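Local coordinates for protein immunomodulatory active chitinase (Trichuris suis, PDB 6G9C) that probably hydrolyses chitin as a secreted family 18 glycosidase, and has immunomodulatory activity in inflammatory lung disease, at residues Cys315-Ser320 against Gln340-Asp345; Asp74-Asp79 against Thr116-Lys121. All coordinates share one frame; numbering follows the deposited sequence.

Contact 1 (Cys315-Ser320 against Gln340-Asp345); sequences CQKLSS and QWFSYD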
loop_
_atom_site.group_PDB
_atom_site.type_symbol
_atom_site.label_atom_id
_atom_site.label_comp_id
_atom_site.label_asym_id
_atom_site.label_seq_id
_atom_site.Cartn_x
_atom_site.Cartn_y
_atom_site.Cartn_z
ATOM N N CYS A 315 25.603 0.992 -24.616
ATOM C CA CYS A 315 26.345 -0.224 -24.302
ATOM C C CYS A 315 26.354 -1.184 -25.483
ATOM O O CYS A 315 27.393 -1.781 -25.802
ATOM C CB CYS A 315 25.736 -0.890 -23.070
ATOM S SG CYS A 315 26.287 -0.159 -21.524
ATOM N N GLN A 316 25.198 -1.353 -26.134
ATOM C CA GLN A 316 25.112 -2.208 -27.316
ATOM C C GLN A 316 26.060 -1.727 -28.409
ATOM O O GLN A 316 26.711 -2.536 -29.077
ATOM C CB GLN A 316 23.664 -2.247 -27.815
ATOM C CG GLN A 316 23.343 -3.298 -28.873
ATOM C CD GLN A 316 21.845 -3.597 -28.965
ATOM O OE1 GLN A 316 21.384 -4.666 -28.562
ATOM N NE2 GLN A 316 21.083 -2.646 -29.499
ATOM N N LYS A 317 26.170 -0.409 -28.598
ATOM C CA LYS A 317 27.073 0.098 -29.634
ATOM C C LYS A 317 28.539 -0.018 -29.230
ATOM O O LYS A 317 29.397 -0.281 -30.084
ATOM C CB LYS A 317 26.717 1.549 -29.972
ATOM C CG LYS A 317 25.384 1.695 -30.694
ATOM C CD LYS A 317 25.133 3.142 -31.087
ATOM C CE LYS A 317 23.869 3.270 -31.924
ATOM N NZ LYS A 317 23.903 2.342 -33.096
ATOM N N LEU A 318 28.847 0.141 -27.944
ATOM C CA LEU A 318 30.207 -0.116 -27.477
ATOM C C LEU A 318 30.624 -1.559 -27.751
ATOM O O LEU A 318 31.762 -1.824 -28.162
ATOM C CB LEU A 318 30.305 0.197 -25.981
ATOM C CG LEU A 318 30.372 1.693 -25.678
ATOM C CD1 LEU A 318 30.262 1.947 -24.183
ATOM C CD2 LEU A 318 31.663 2.247 -26.245
ATOM N N SER A 319 29.710 -2.509 -27.534
ATOM C CA SER A 319 30.001 -3.898 -27.868
ATOM C C SER A 319 30.249 -4.082 -29.357
ATOM O O SER A 319 31.018 -4.967 -29.748
ATOM C CB SER A 319 28.853 -4.796 -27.411
ATOM O OG SER A 319 28.657 -4.666 -26.019
ATOM N N SER A 320 29.612 -3.268 -30.196
ATOM C CA SER A 320 29.756 -3.347 -31.644
ATOM C C SER A 320 30.944 -2.550 -32.167
ATOM O O SER A 320 31.084 -2.399 -33.384
ATOM C CB SER A 320 28.477 -2.868 -32.331
ATOM O OG SER A 320 27.379 -3.688 -31.979
ATOM N N GLN A 340 27.696 8.640 -36.813
ATOM C CA GLN A 340 26.791 8.837 -35.692
ATOM C C GLN A 340 27.582 9.273 -34.461
ATOM O O GLN A 340 28.595 8.657 -34.115
ATOM C CB GLN A 340 26.003 7.558 -35.399
ATOM C CG GLN A 340 25.206 7.023 -36.590
ATOM C CD GLN A 340 24.071 7.959 -36.996
ATOM O OE1 GLN A 340 23.027 8.006 -36.340
ATOM N NE2 GLN A 340 24.271 8.701 -38.084
ATOM N N TRP A 341 27.112 10.333 -33.805
ATOM C CA TRP A 341 27.827 10.991 -32.713
ATOM C C TRP A 341 26.839 11.252 -31.588
ATOM O O TRP A 341 25.797 11.873 -31.818
ATOM C CB TRP A 341 28.440 12.302 -33.208
ATOM C CG TRP A 341 29.462 12.929 -32.340
ATOM C CD1 TRP A 341 30.810 12.957 -32.564
ATOM C CD2 TRP A 341 29.238 13.688 -31.141
ATOM N NE1 TRP A 341 31.441 13.656 -31.566
ATOM C CE2 TRP A 341 30.501 14.124 -30.684
ATOM C CE3 TRP A 341 28.097 14.039 -30.411
ATOM C CZ2 TRP A 341 30.655 14.888 -29.524
ATOM C CZ3 TRP A 341 28.253 14.797 -29.246
ATOM C CH2 TRP A 341 29.526 15.216 -28.822
ATOM N N PHE A 342 27.157 10.793 -30.371
ATOM C CA PHE A 342 26.233 10.943 -29.256
ATOM C C PHE A 342 26.958 11.519 -28.053
ATOM O O PHE A 342 28.042 11.052 -27.697
ATOM C CB PHE A 342 25.605 9.609 -28.836
ATOM C CG PHE A 342 24.940 8.855 -29.943
ATOM C CD1 PHE A 342 25.657 7.939 -30.711
ATOM C CD2 PHE A 342 23.577 8.996 -30.168
ATOM C CE1 PHE A 342 25.034 7.227 -31.723
ATOM C CE2 PHE A 342 22.949 8.270 -31.180
ATOM C CZ PHE A 342 23.671 7.395 -31.945
ATOM N N SER A 343 26.346 12.501 -27.411
ATOM C CA SER A 343 26.748 12.896 -26.072
ATOM C C SER A 343 25.857 12.160 -25.076
ATOM O O SER A 343 24.638 12.127 -25.244
ATOM C CB SER A 343 26.614 14.409 -25.903
ATOM O OG SER A 343 26.539 14.755 -24.530
ATOM N N TYR A 344 26.447 11.560 -24.052
ATOM C CA TYR A 344 25.637 10.757 -23.146
ATOM C C TYR A 344 26.236 10.843 -21.749
ATOM O O TYR A 344 27.178 11.597 -21.509
ATOM C CB TYR A 344 25.525 9.296 -23.626
ATOM C CG TYR A 344 26.806 8.486 -23.581
ATOM C CD1 TYR A 344 27.832 8.703 -24.503
ATOM C CD2 TYR A 344 26.975 7.469 -22.637
ATOM C CE1 TYR A 344 28.997 7.946 -24.472
ATOM C CE2 TYR A 344 28.143 6.705 -22.599
ATOM C CZ TYR A 344 29.152 6.955 -23.510
ATOM O OH TYR A 344 30.304 6.191 -23.479
ATOM N N ASP A 345 25.649 10.092 -20.817
ATOM C CA ASP A 345 26.173 9.999 -19.459
ATOM C C ASP A 345 26.393 8.540 -19.082
ATOM O O ASP A 345 25.669 7.643 -19.530
ATOM C CB ASP A 345 25.230 10.690 -18.453
ATOM C CG ASP A 345 25.501 12.188 -18.357
ATOM O OD1 ASP A 345 24.957 12.943 -19.193
ATOM O OD2 ASP A 345 26.287 12.596 -17.471
#

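Contact 2 (Asp74-Asp79 against Thr116-Lys121); sequences DDFTVD and TATFKK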
loop_
_atom_site.group_PDB
_atom_site.type_symbol
_atom_site.label_atom_id
_atom_site.label_comp_id
_atom_site.label_asym_id
_atom_site.label_seq_id
_atom_site.Cartn_x
_atom_site.Cartn_y
_atom_site.Cartn_z
ATOM N N ASP A 74 -8.708 19.438 -21.662
ATOM C CA ASP A 74 -8.994 20.800 -22.102
ATOM C C ASP A 74 -9.832 21.563 -21.088
ATOM O O ASP A 74 -9.704 22.789 -20.979
ATOM C CB ASP A 74 -9.705 20.774 -23.454
ATOM C CG ASP A 74 -8.814 20.265 -24.561
ATOM O OD1 ASP A 74 -7.606 20.091 -24.312
ATOM O OD2 ASP A 74 -9.318 20.031 -25.675
ATOM N N ASP A 75 -10.697 20.872 -20.347
ATOM C CA ASP A 75 -11.561 21.527 -19.375
ATOM C C ASP A 75 -10.897 21.692 -18.017
ATOM O O ASP A 75 -11.571 22.097 -17.061
ATOM C CB ASP A 75 -12.886 20.767 -19.231
ATOM C CG ASP A 75 -12.718 19.370 -18.646
ATOM O OD1 ASP A 75 -11.586 18.970 -18.298
ATOM O OD2 ASP A 75 -13.743 18.666 -18.537
ATOM N N PHE A 76 -9.609 21.359 -17.916
ATOM C CA PHE A 76 -8.730 21.540 -16.750
ATOM C C PHE A 76 -8.876 20.422 -15.723
ATOM O O PHE A 76 -8.324 20.546 -14.615
ATOM C CB PHE A 76 -8.946 22.894 -16.054
ATOM C CG PHE A 76 -8.988 24.066 -17.007
ATOM C CD1 PHE A 76 -8.061 24.167 -18.041
ATOM C CD2 PHE A 76 -9.947 25.056 -16.871
ATOM C CE1 PHE A 76 -8.095 25.236 -18.919
ATOM C CE2 PHE A 76 -9.982 26.129 -17.749
ATOM C CZ PHE A 76 -9.053 26.212 -18.776
ATOM N N THR A 77 -9.591 19.343 -16.031
ATOM C CA THR A 77 -9.639 18.201 -15.129
ATOM C C THR A 77 -8.475 17.244 -15.410
ATOM O O THR A 77 -7.853 17.276 -16.474
ATOM C CB THR A 77 -10.975 17.465 -15.253
ATOM O OG1 THR A 77 -11.131 16.978 -16.588
ATOM C CG2 THR A 77 -12.150 18.396 -14.907
ATOM N N VAL A 78 -8.174 16.394 -14.425
ATOM C CA VAL A 78 -7.033 15.481 -14.473
ATOM C C VAL A 78 -7.524 14.061 -14.721
ATOM O O VAL A 78 -8.569 13.656 -14.196
ATOM C CB VAL A 78 -6.208 15.552 -13.173
ATOM C CG1 VAL A 78 -5.055 14.535 -13.208
ATOM C CG2 VAL A 78 -5.665 16.949 -12.972
ATOM N N ASP A 79 -6.754 13.298 -15.502
ATOM C CA ASP A 79 -7.096 11.914 -15.796
ATOM C C ASP A 79 -5.841 11.150 -16.198
ATOM O O ASP A 79 -4.772 11.728 -16.439
ATOM C CB ASP A 79 -8.152 11.825 -16.899
ATOM C CG ASP A 79 -9.018 10.589 -16.771
ATOM O OD1 ASP A 79 -8.719 9.733 -15.903
ATOM O OD2 ASP A 79 -10.002 10.479 -17.533
ATOM N N THR A 116 2.343 24.094 -23.533
ATOM C CA THR A 116 1.921 25.044 -22.516
ATOM C C THR A 116 0.515 25.593 -22.707
ATOM O O THR A 116 0.029 26.294 -21.813
ATOM C CB THR A 116 2.906 26.224 -22.454
ATOM O OG1 THR A 116 2.913 26.912 -23.713
ATOM C CG2 THR A 116 4.324 25.710 -22.159
ATOM N N ALA A 117 -0.159 25.290 -23.821
ATOM C CA ALA A 117 -1.411 25.978 -24.145
ATOM C C ALA A 117 -2.455 25.804 -23.045
ATOM O O ALA A 117 -3.069 26.782 -22.590
ATOM C CB ALA A 117 -1.962 25.478 -25.479
ATOM N N THR A 118 -2.682 24.562 -22.615
ATOM C CA THR A 118 -3.689 24.325 -21.585
ATOM C C THR A 118 -3.232 24.849 -20.228
ATOM O O THR A 118 -4.029 25.448 -19.496
ATOM C CB THR A 118 -4.027 22.838 -21.500
ATOM O OG1 THR A 118 -4.344 22.354 -22.810
ATOM C CG2 THR A 118 -5.234 22.612 -20.574
ATOM N N PHE A 119 -1.958 24.630 -19.873
ATOM C CA PHE A 119 -1.435 25.186 -18.623
ATOM C C PHE A 119 -1.705 26.685 -18.543
ATOM O O PHE A 119 -2.181 27.190 -17.520
ATOM C CB PHE A 119 0.066 24.930 -18.502
ATOM C CG PHE A 119 0.427 23.606 -17.874
ATOM C CD1 PHE A 119 -0.165 23.188 -16.692
ATOM C CD2 PHE A 119 1.381 22.792 -18.466
ATOM C CE1 PHE A 119 0.183 21.975 -16.112
ATOM C CE2 PHE A 119 1.741 21.572 -17.894
ATOM C CZ PHE A 119 1.138 21.162 -16.712
ATOM N N LYS A 120 -1.406 27.404 -19.633
ATOM C CA LYS A 120 -1.558 28.858 -19.666
ATOM C C LYS A 120 -2.991 29.276 -19.376
ATOM O O LYS A 120 -3.230 30.230 -18.627
ATOM C CB LYS A 120 -1.126 29.392 -21.039
ATOM C CG LYS A 120 0.371 29.491 -21.242
ATOM C CD LYS A 120 0.688 30.016 -22.647
ATOM C CE LYS A 120 2.172 30.339 -22.793
ATOM N NZ LYS A 120 2.548 31.623 -22.131
ATOM N N LYS A 121 -3.960 28.592 -19.990
ATOM C CA LYS A 121 -5.362 28.904 -19.748
ATOM C C LYS A 121 -5.775 28.516 -18.332
ATOM O O LYS A 121 -6.450 29.289 -17.638
ATOM C CB LYS A 121 -6.248 28.196 -20.776
ATOM C CG LYS A 121 -6.065 28.670 -22.215
ATOM C CD LYS A 121 -7.095 28.034 -23.131
ATOM C CE LYS A 121 -6.713 28.225 -24.589
ATOM N NZ LYS A 121 -7.867 28.005 -25.510
#

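Contact 1 (Cys315-Ser320 against Gln340-Asp345)
Two donors from Ser319 grip Cys315 O at the end of the helix whose Lys317 and Leu318 lean on Phe342 and Tyr344. Ser319 N bonds to Cys315 O at 3.0 Å, and Ser319 OG reaches the same Cys315 O at 3.2 Å from the other face of the carbonyl plane, tilted 33° from that plane. The contact belongs to the small alpha+beta domain that many family 18 chitinases insert between the last two strands of the TIM barrel. Here helix 311-319 lies against strand 340-343, which runs antiparallel between 332-337 and 268-281.

The main touch is aliphatic on aromatic. Lys317 lays its methylenes obliquely against the outer end of the Phe342 ring: CE of Lys317 stands 4.1 Å from CZ of Phe342, and CD of Lys317 is equally near CE1 of Phe342. The two side chains run roughly perpendicular to each other. The lysine is extended up to CE and then bends at its last torsion (chi4 -53°), which lets the ammonium turn aside to hydrogen-bond Gln337 OE1 while the carbon chain stays on the ring. Trp341, next to Phe342, projects from the other side of the strand, stacks on Tyr334 and bonds through NE1 to Thr287 O.

Further along, Leu318 and Tyr344 form a looser contact. Leu335 touches both of them from strand 332-337, and Arg324 does so from strand 323-327. Behind them, Cys315 is tied to Cys380 by a disulfide, fastening the helix to the chain beyond the last barrel strand. Phe342 O lies in the plane of the Tyr344 ring, at its edge, whereas the phenol oxygen Tyr344 OH is 4.3 Å from Leu318 CD1, a methyl that can offer it no hydrogen bond.

Contact 2 (Asp74-Asp79 against Thr116-Lys121)
Thr118 and Lys121, one turn apart on a short helix, receive the ring of Phe76 from the loop that follows the second strand of the TIM barrel. Reading the helix from its start, Thr116 comes first and leaves its carbonyl to the first turn: Lys120 N bonds to Thr116 O at 2.8 Å. Thr118 follows and faces the loop. Its methyl, set anti to the backbone N, points at the edge of the aromatic ring, near the ring plane, with Thr118 CG2 4.1 Å from Phe76 CD1. Its hydroxyl turns to the acidic side of the loop, yet Thr118 OG1 stays 4.2 Å from Asp74 OD1, too far for a hydrogen bond.

Phe119 heads the other way, away from the loop, and stacks on Trp152. Lys120 then pairs with Glu156 and Asp159. Lys121 returns to Phe76 and meets the ring with CB and its backbone carbonyl carbon: CB of Lys121 lies 4.0 Å from CE1 of Phe76, at an oblique angle to the ring, while the extended chain beyond carries the ammonium away.

The ring comes from a tight turn. Phe76 has a positive phi (83°), and just before it Asp75 closes an Asx turn: Asp75 OD1 accepts from Thr77 N at 3.0 Å and from Thr77 OG1 at 2.7 Å.

The contact thus joins the loop after strand 64-72 to the short helix 117-122 that follows the adjacent parallel strand 104-110. That helix rests Thr118 and Phe119 on Leu72 of strand 64-72, and helix 126-142 meets its end through Asn128, which touches Phe76 and bonds through ND2 to Lys121 O.

The two contacts lie on opposite sides of the chain's centre, about 38 Å apart between their centres, and share no element. Contact 1 is partly buried in the inserted domain and sets a helix against a strand, with two enclosed aromatic rings as its floor. Contact 2 is a surface contact on the barrel itself, where a loop meets a short helix and two of the touching residues are exposed. Each puts lysine carbon on a phenylalanine ring, the far methylenes in contact 1 and the CB in contact 2, but the lysine in 315-320 sends its ammonium to a glutamine inside the domain, whereas the touching one in 116-121 extends outward.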